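Local atomic coordinates of cellulase (Soil metagenome, PDB entry 5I2U), a protein that probably hydrolyses the beta-1,4-glucosidic bonds of cellulose as a salt-tolerant glycoside hydrolase of family 5. Residues A[223-237]-A[263-277]. Residues are numbered along the deposited sequence; the frame is centred on the assembly and turned at random.
Sequences FYAATHEAWLRDRTD and GIEEWKTYVDWMESR
Two neighbouring outer helices of a TIM barrel, 230-237 and 264-276, run almost parallel (9° between axes) and meet through Arg233, Tyr270 and Trp273, with Phe223 from the end of a barrel strand beneath them. Phe223 covers one face of the Tyr270 ring as an offset stack, planes 5° apart and centroids 3.9 Å apart; its CG stands between backbone N and carbonyl carbon, a torsion (chi1 72°) that lays the ring flat against that of Tyr270. Over the opposite face Arg233 brings CD and its guanidinium, a cation-pi contact with CZ of Arg233 4.5 Å from the Tyr270 centroid. The guanidinium stands steeply to the ring, NH1 leading, while the CG2 methyl of Thr269 covers one guanidinium face. A tyrosine suits this place because it also has a hydroxyl: OH of Tyr270 donates to O of His228 at 2.6 Å, from above the carbonyl plane, tying helix 264-276 to the loop before helix 230-237. At the edge of the Phe223 ring the sulfur SD of Met274 makes a Met-aromatic contact, 5.0 Å from the centroid, and its CE methyl packs against CZ of Phe223.

In this (beta/alpha)8 fold each strand is followed by a helix on the outside, and here strand 217-224 and its helix pack against the helix after strand 246-252. Trp273 fills the groove between the helices: CG of Arg233 makes a CH-pi contact 3.8 Å from the centroid of the Trp273 six-membered ring, and NE1 of Trp273 donates to OD2 of Asp237 at 3.1 Å. Arg277 grips the same carboxylate side-on in a salt bridge, NE 2.7 Å from OD1 of Asp237 and NH2 bonded to OD2. A leucine replacing Trp273 would probably leave Asp237 without its indole donor and the aliphatic part of Arg233 without the flat surface it rests on. CG2 of Thr236 meets the indole edge.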
# COMPACT_ATOMS: atom_id res chain seq x y z
N PHE A 223 -7.15 -3.42 -6.99
CA PHE A 223 -7.59 -4.00 -8.26
C PHE A 223 -6.50 -4.88 -8.86
O PHE A 223 -5.32 -4.64 -8.66
CB PHE A 223 -8.01 -2.91 -9.26
CG PHE A 223 -6.85 -2.13 -9.81
CD1 PHE A 223 -6.12 -2.61 -10.90
CD2 PHE A 223 -6.50 -0.91 -9.25
CE1 PHE A 223 -5.05 -1.89 -11.40
CE2 PHE A 223 -5.42 -0.20 -9.75
CZ PHE A 223 -4.70 -0.68 -10.82
N TYR A 224 -6.94 -5.85 -9.66
CA TYR A 224 -6.08 -6.76 -10.41
C TYR A 224 -6.68 -6.77 -11.81
O TYR A 224 -7.80 -7.23 -12.02
CB TYR A 224 -6.01 -8.14 -9.76
CG TYR A 224 -5.07 -8.05 -8.60
CD1 TYR A 224 -5.50 -7.56 -7.36
CD2 TYR A 224 -3.71 -8.33 -8.76
CE1 TYR A 224 -4.61 -7.40 -6.30
CE2 TYR A 224 -2.83 -8.19 -7.70
CZ TYR A 224 -3.28 -7.72 -6.48
OH TYR A 224 -2.40 -7.57 -5.44
N ALA A 225 -5.92 -6.19 -12.74
CA ALA A 225 -6.46 -5.73 -14.01
C ALA A 225 -7.03 -6.83 -14.92
O ALA A 225 -7.92 -6.55 -15.74
CB ALA A 225 -5.42 -4.91 -14.76
N ALA A 226 -6.55 -8.06 -14.77
CA ALA A 226 -7.05 -9.18 -15.59
C ALA A 226 -8.37 -9.79 -15.07
O ALA A 226 -8.96 -10.62 -15.75
CB ALA A 226 -5.98 -10.25 -15.72
N THR A 227 -8.79 -9.40 -13.87
CA THR A 227 -10.01 -9.91 -13.24
C THR A 227 -11.08 -8.83 -13.12
O THR A 227 -12.22 -9.04 -13.55
CB THR A 227 -9.70 -10.45 -11.84
OG1 THR A 227 -8.64 -11.40 -11.92
CG2 THR A 227 -10.93 -11.11 -11.21
N HIS A 228 -10.72 -7.70 -12.53
CA HIS A 228 -11.68 -6.69 -12.13
C HIS A 228 -11.90 -5.72 -13.28
O HIS A 228 -11.00 -4.96 -13.66
CB HIS A 228 -11.21 -5.99 -10.84
CG HIS A 228 -11.09 -6.93 -9.67
ND1 HIS A 228 -9.95 -7.03 -8.90
CD2 HIS A 228 -11.96 -7.82 -9.15
CE1 HIS A 228 -10.13 -7.93 -7.96
NE2 HIS A 228 -11.34 -8.43 -8.09
N GLU A 229 -13.11 -5.76 -13.83
CA GLU A 229 -13.50 -4.98 -15.00
C GLU A 229 -13.90 -3.53 -14.64
O GLU A 229 -13.66 -3.08 -13.51
CB GLU A 229 -14.61 -5.72 -15.75
CG GLU A 229 -14.16 -7.07 -16.27
CD GLU A 229 -15.22 -7.81 -17.05
OE1 GLU A 229 -16.42 -7.46 -16.95
OE2 GLU A 229 -14.82 -8.76 -17.77
N ALA A 230 -14.46 -2.80 -15.60
CA ALA A 230 -14.77 -1.37 -15.48
C ALA A 230 -15.64 -0.95 -14.29
O ALA A 230 -15.50 0.17 -13.80
CB ALA A 230 -15.40 -0.86 -16.78
N TRP A 231 -16.52 -1.83 -13.82
CA TRP A 231 -17.38 -1.52 -12.68
C TRP A 231 -16.63 -0.95 -11.47
O TRP A 231 -17.08 0.04 -10.87
CB TRP A 231 -18.21 -2.74 -12.26
CG TRP A 231 -17.43 -3.96 -11.85
CD1 TRP A 231 -17.01 -4.99 -12.65
CD2 TRP A 231 -17.01 -4.30 -10.52
NE1 TRP A 231 -16.35 -5.93 -11.91
CE2 TRP A 231 -16.33 -5.54 -10.60
CE3 TRP A 231 -17.13 -3.67 -9.27
CZ2 TRP A 231 -15.77 -6.17 -9.47
CZ3 TRP A 231 -16.57 -4.30 -8.15
CH2 TRP A 231 -15.91 -5.53 -8.26
N LEU A 232 -15.46 -1.52 -11.15
CA LEU A 232 -14.69 -1.13 -9.97
C LEU A 232 -14.16 0.31 -10.07
O LEU A 232 -14.14 1.05 -9.07
CB LEU A 232 -13.56 -2.13 -9.73
CG LEU A 232 -12.66 -1.97 -8.49
CD1 LEU A 232 -13.46 -1.73 -7.21
CD2 LEU A 232 -11.77 -3.20 -8.31
N ARG A 233 -13.74 0.72 -11.28
CA ARG A 233 -13.36 2.11 -11.55
C ARG A 233 -14.54 3.08 -11.41
O ARG A 233 -14.38 4.19 -10.90
CB ARG A 233 -12.79 2.25 -12.95
CG ARG A 233 -11.46 1.56 -13.18
CD ARG A 233 -10.84 2.03 -14.49
NE ARG A 233 -11.58 1.54 -15.66
CZ ARG A 233 -11.37 0.39 -16.29
NH1 ARG A 233 -10.42 -0.47 -15.90
NH2 ARG A 233 -12.12 0.08 -17.35
N ASP A 234 -15.72 2.63 -11.87
CA ASP A 234 -16.96 3.43 -11.82
C ASP A 234 -17.44 3.57 -10.38
O ASP A 234 -17.81 4.68 -9.95
CB ASP A 234 -18.07 2.78 -12.66
CG ASP A 234 -17.78 2.79 -14.15
OD1 ASP A 234 -17.16 3.76 -14.64
OD2 ASP A 234 -18.21 1.85 -14.84
N ARG A 235 -17.43 2.45 -9.64
CA ARG A 235 -17.70 2.47 -8.20
C ARG A 235 -16.74 3.40 -7.46
O ARG A 235 -17.17 4.18 -6.61
CB ARG A 235 -17.58 1.08 -7.61
CG ARG A 235 -17.92 1.04 -6.14
CD ARG A 235 -17.81 -0.37 -5.60
NE ARG A 235 -18.86 -1.23 -6.12
CZ ARG A 235 -19.04 -2.50 -5.76
NH1 ARG A 235 -18.23 -3.08 -4.87
NH2 ARG A 235 -20.04 -3.20 -6.30
N THR A 236 -15.45 3.33 -7.78
CA THR A 236 -14.46 4.18 -7.13
C THR A 236 -14.71 5.66 -7.45
O THR A 236 -14.69 6.49 -6.54
CB THR A 236 -13.02 3.76 -7.50
OG1 THR A 236 -12.79 2.41 -7.04
CG2 THR A 236 -11.99 4.67 -6.86
N ASP A 237 -14.95 5.98 -8.72
CA ASP A 237 -15.29 7.35 -9.13
C ASP A 237 -16.52 7.90 -8.39
O ASP A 237 -16.51 9.04 -7.91
CB ASP A 237 -15.52 7.45 -10.65
CG ASP A 237 -14.24 7.58 -11.45
OD1 ASP A 237 -13.22 8.09 -10.94
OD2 ASP A 237 -14.25 7.19 -12.64
N GLY A 263 -2.81 -8.92 -17.88
CA GLY A 263 -3.66 -8.05 -18.70
C GLY A 263 -3.01 -6.71 -18.97
O GLY A 263 -3.32 -5.72 -18.31
N ILE A 264 -2.14 -6.67 -19.97
CA ILE A 264 -1.32 -5.48 -20.25
C ILE A 264 -2.12 -4.24 -20.67
O ILE A 264 -1.83 -3.14 -20.20
CB ILE A 264 -0.24 -5.79 -21.30
CG1 ILE A 264 0.76 -6.75 -20.67
CG2 ILE A 264 0.47 -4.52 -21.80
CD1 ILE A 264 1.69 -7.41 -21.65
N GLU A 265 -3.10 -4.43 -21.55
CA GLU A 265 -3.96 -3.33 -21.97
C GLU A 265 -4.82 -2.84 -20.80
O GLU A 265 -4.94 -1.64 -20.58
CB GLU A 265 -4.81 -3.71 -23.20
CG GLU A 265 -3.95 -3.95 -24.40
CD GLU A 265 -4.63 -3.56 -25.70
OE1 GLU A 265 -5.60 -4.25 -26.07
OE2 GLU A 265 -4.20 -2.55 -26.32
N GLU A 266 -5.37 -3.78 -20.03
CA GLU A 266 -6.18 -3.47 -18.86
C GLU A 266 -5.36 -2.70 -17.80
O GLU A 266 -5.86 -1.76 -17.19
CB GLU A 266 -6.79 -4.73 -18.24
CG GLU A 266 -7.79 -5.47 -19.14
CD GLU A 266 -7.15 -6.46 -20.11
OE1 GLU A 266 -5.94 -6.34 -20.43
OE2 GLU A 266 -7.86 -7.37 -20.57
N TRP A 267 -4.11 -3.12 -17.58
CA TRP A 267 -3.19 -2.38 -16.73
C TRP A 267 -3.01 -0.93 -17.19
O TRP A 267 -3.12 -0.00 -16.38
CB TRP A 267 -1.81 -3.06 -16.65
CG TRP A 267 -0.80 -2.27 -15.88
CD1 TRP A 267 0.28 -1.60 -16.38
CD2 TRP A 267 -0.82 -2.02 -14.48
NE1 TRP A 267 0.97 -0.96 -15.36
CE2 TRP A 267 0.31 -1.21 -14.19
CE3 TRP A 267 -1.67 -2.41 -13.44
CZ2 TRP A 267 0.61 -0.79 -12.89
CZ3 TRP A 267 -1.36 -2.00 -12.14
CH2 TRP A 267 -0.23 -1.19 -11.88
N LYS A 268 -2.75 -0.73 -18.48
CA LYS A 268 -2.67 0.63 -19.01
C LYS A 268 -3.94 1.46 -18.76
O LYS A 268 -3.84 2.65 -18.48
CB LYS A 268 -2.34 0.65 -20.50
CG LYS A 268 -2.39 2.06 -21.09
CD LYS A 268 -1.48 2.25 -22.28
CE LYS A 268 -1.58 3.68 -22.80
NZ LYS A 268 -1.15 3.76 -24.23
N THR A 269 -5.11 0.83 -18.92
CA THR A 269 -6.40 1.52 -18.75
C THR A 269 -6.53 2.02 -17.31
O THR A 269 -6.83 3.19 -17.07
CB THR A 269 -7.57 0.59 -19.08
OG1 THR A 269 -7.47 0.16 -20.43
CG2 THR A 269 -8.91 1.30 -18.86
N TYR A 270 -6.24 1.13 -16.36
CA TYR A 270 -6.26 1.47 -14.93
C TYR A 270 -5.26 2.55 -14.57
O TYR A 270 -5.61 3.53 -13.91
CB TYR A 270 -6.01 0.23 -14.07
CG TYR A 270 -7.26 -0.53 -13.66
CD1 TYR A 270 -8.04 -0.10 -12.59
CD2 TYR A 270 -7.64 -1.71 -14.31
CE1 TYR A 270 -9.17 -0.79 -12.20
CE2 TYR A 270 -8.76 -2.42 -13.91
CZ TYR A 270 -9.52 -1.95 -12.86
OH TYR A 270 -10.63 -2.63 -12.46
N VAL A 271 -4.01 2.41 -15.01
CA VAL A 271 -3.00 3.42 -14.70
C VAL A 271 -3.37 4.79 -15.27
O VAL A 271 -3.26 5.81 -14.58
CB VAL A 271 -1.58 3.00 -15.13
CG1 VAL A 271 -0.58 4.14 -14.94
CG2 VAL A 271 -1.13 1.80 -14.33
N ASP A 272 -3.83 4.82 -16.52
CA ASP A 272 -4.26 6.08 -17.15
C ASP A 272 -5.43 6.71 -16.40
O ASP A 272 -5.47 7.93 -16.20
CB ASP A 272 -4.60 5.87 -18.64
CG ASP A 272 -3.35 5.77 -19.53
OD1 ASP A 272 -2.22 6.01 -19.07
OD2 ASP A 272 -3.51 5.45 -20.72
N TRP A 273 -6.38 5.87 -15.98
CA TRP A 273 -7.52 6.32 -15.19
C TRP A 273 -7.07 6.90 -13.85
O TRP A 273 -7.50 7.99 -13.47
CB TRP A 273 -8.52 5.16 -15.00
CG TRP A 273 -9.52 5.40 -13.93
CD1 TRP A 273 -10.62 6.19 -14.00
CD2 TRP A 273 -9.52 4.82 -12.62
NE1 TRP A 273 -11.31 6.16 -12.81
CE2 TRP A 273 -10.65 5.32 -11.94
CE3 TRP A 273 -8.66 3.94 -11.94
CZ2 TRP A 273 -10.96 4.97 -10.62
CZ3 TRP A 273 -8.96 3.59 -10.63
CH2 TRP A 273 -10.10 4.10 -9.99
N MET A 274 -6.18 6.21 -13.15
CA MET A 274 -5.63 6.73 -11.89
C MET A 274 -4.85 8.04 -12.06
O MET A 274 -4.94 8.93 -11.22
CB MET A 274 -4.74 5.68 -11.20
CG MET A 274 -5.51 4.51 -10.61
SD MET A 274 -4.43 3.38 -9.72
CE MET A 274 -3.52 2.65 -11.06
N GLU A 275 -4.08 8.14 -13.13
CA GLU A 275 -3.27 9.33 -13.36
C GLU A 275 -4.15 10.57 -13.64
O GLU A 275 -3.84 11.65 -13.14
CB GLU A 275 -2.27 9.11 -14.48
CG GLU A 275 -1.18 8.09 -14.14
CD GLU A 275 -0.21 8.55 -13.07
OE1 GLU A 275 0.13 9.75 -13.03
OE2 GLU A 275 0.23 7.70 -12.26
N SER A 276 -5.25 10.39 -14.37
CA SER A 276 -6.18 11.49 -14.63
C SER A 276 -6.95 11.88 -13.36
O SER A 276 -7.27 13.05 -13.19
CB SER A 276 -7.14 11.17 -15.79
OG SER A 276 -8.17 10.28 -15.39
N ARG A 277 -7.22 10.91 -12.48
CA ARG A 277 -7.81 11.18 -11.16
C ARG A 277 -6.80 11.58 -10.07
O ARG A 277 -7.20 11.83 -8.95
CB ARG A 277 -8.59 9.95 -10.63
CG ARG A 277 -9.65 9.40 -11.56
CD ARG A 277 -10.82 10.34 -11.73
NE ARG A 277 -11.84 9.74 -12.58
CZ ARG A 277 -11.79 9.64 -13.92
NH1 ARG A 277 -10.76 10.11 -14.62
NH2 ARG A 277 -12.80 9.05 -14.56